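Side-chain contact in flagellar biosynthetic protein flhB (Aquifex aeolicus, PDB 3B1S), which is probably required for forming the rod of the flagellar basal body and may be part of the flagellar export apparatus, here represented by its C-terminal domain: residues E62-P65 with K66-K69. Sequence-based numbering, arbitrary orientation.
Sequences EISP and KFYK
The phenol ring of Tyr68 and the ring of Pro65 lie side by side, the two side chains pointing the same way. Pro65 CB reaches Tyr68 CE1 at 3.6 Å, and further out Pro65 CG comes close to the Tyr68 hydroxyl end of the ring, 3.6 Å from its CZ. Ile63 meets the same ring differently, at its rim: its CG1 lies in the ring plane, 3.7 Å from Tyr68 CE2, while the chain runs on to place CD1 3.6 Å from Tyr68 CD2. This reach follows from chi1 of Ile63 (61°), which tucks CG1 between the backbone N and the carbonyl carbon. From there CD1 also touches Phe67 CB at 3.8 Å, bridging two consecutive aromatic residues. The Phe67 ring is met by Ser64, whose CB approaches Phe67 CD2 obliquely at 4.0 Å. Two backbone bonds close the turn. Tyr68 N donates to Pro65 O over 2.8 Å, nearly straight at 164°, and Phe67 N makes a weaker bond to Ser64 O. Together they turn the chain toward helix 68-84. The preceding loop, which comes from helix 47-53, is tied by a backbone bond from Ile63 to Pro18, just ahead of strand 19-25, and Tyr68 touches neighbouring Ala17.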
# COMPACT_ATOMS: atom_id res chain seq x y z
N GLU D 62 -7.10 -7.36 -5.02
CA GLU D 62 -7.13 -6.34 -6.05
C GLU D 62 -8.19 -5.33 -5.76
O GLU D 62 -9.22 -5.64 -5.23
CB GLU D 62 -7.53 -6.95 -7.38
CG GLU D 62 -6.48 -7.71 -8.07
CD GLU D 62 -6.94 -8.15 -9.41
OE1 GLU D 62 -6.17 -8.81 -10.12
OE2 GLU D 62 -8.08 -7.85 -9.76
N ILE D 63 -7.89 -4.10 -6.08
CA ILE D 63 -8.76 -2.99 -5.77
C ILE D 63 -10.08 -3.20 -6.48
O ILE D 63 -10.18 -3.98 -7.43
CB ILE D 63 -8.12 -1.63 -6.14
CG1 ILE D 63 -7.83 -1.55 -7.64
CG2 ILE D 63 -6.81 -1.48 -5.41
CD1 ILE D 63 -7.56 -0.16 -8.17
N SER D 64 -11.07 -2.51 -5.96
CA SER D 64 -12.39 -2.46 -6.56
C SER D 64 -12.27 -1.86 -7.94
O SER D 64 -11.46 -0.95 -8.15
CB SER D 64 -13.33 -1.56 -5.74
OG SER D 64 -13.56 -2.08 -4.47
N PRO D 65 -13.08 -2.40 -8.94
CA PRO D 65 -13.32 -1.67 -10.18
C PRO D 65 -13.61 -0.17 -9.96
O PRO D 65 -13.06 0.67 -10.67
CB PRO D 65 -14.50 -2.44 -10.78
CG PRO D 65 -14.16 -3.88 -10.43
CD PRO D 65 -13.54 -3.80 -9.04
N LYS D 66 -14.28 0.18 -8.88
CA LYS D 66 -14.58 1.57 -8.69
C LYS D 66 -13.35 2.41 -8.66
O LYS D 66 -13.28 3.41 -9.34
CB LYS D 66 -15.20 1.74 -7.32
CG LYS D 66 -14.73 3.01 -6.66
CD LYS D 66 -15.81 3.65 -5.81
CE LYS D 66 -15.68 5.17 -5.83
NZ LYS D 66 -16.73 5.89 -5.06
N PHE D 67 -12.33 1.98 -7.96
CA PHE D 67 -11.14 2.79 -7.85
C PHE D 67 -10.37 2.93 -9.13
O PHE D 67 -9.40 3.64 -9.16
CB PHE D 67 -10.21 2.24 -6.80
CG PHE D 67 -10.65 2.51 -5.42
CD1 PHE D 67 -10.70 3.79 -4.95
CD2 PHE D 67 -11.00 1.48 -4.58
CE1 PHE D 67 -11.09 4.04 -3.69
CE2 PHE D 67 -11.39 1.73 -3.32
CZ PHE D 67 -11.44 3.00 -2.87
N TYR D 68 -10.72 2.20 -10.16
CA TYR D 68 -9.83 2.18 -11.32
C TYR D 68 -9.59 3.60 -11.81
O TYR D 68 -8.53 3.90 -12.35
CB TYR D 68 -10.33 1.29 -12.43
CG TYR D 68 -10.47 -0.17 -12.06
CD1 TYR D 68 -11.24 -1.02 -12.85
CD2 TYR D 68 -9.87 -0.69 -10.92
CE1 TYR D 68 -11.40 -2.38 -12.53
CE2 TYR D 68 -10.02 -2.05 -10.59
CZ TYR D 68 -10.79 -2.88 -11.40
OH TYR D 68 -10.97 -4.21 -11.10
N LYS D 69 -10.52 4.48 -11.50
CA LYS D 69 -10.43 5.87 -11.92
C LYS D 69 -9.27 6.70 -11.39
O LYS D 69 -8.60 7.37 -12.15
CB LYS D 69 -11.69 6.58 -11.46
CG LYS D 69 -11.79 6.73 -9.95
CD LYS D 69 -12.83 7.76 -9.54
CE LYS D 69 -14.19 7.15 -9.24
NZ LYS D 69 -15.25 8.18 -9.15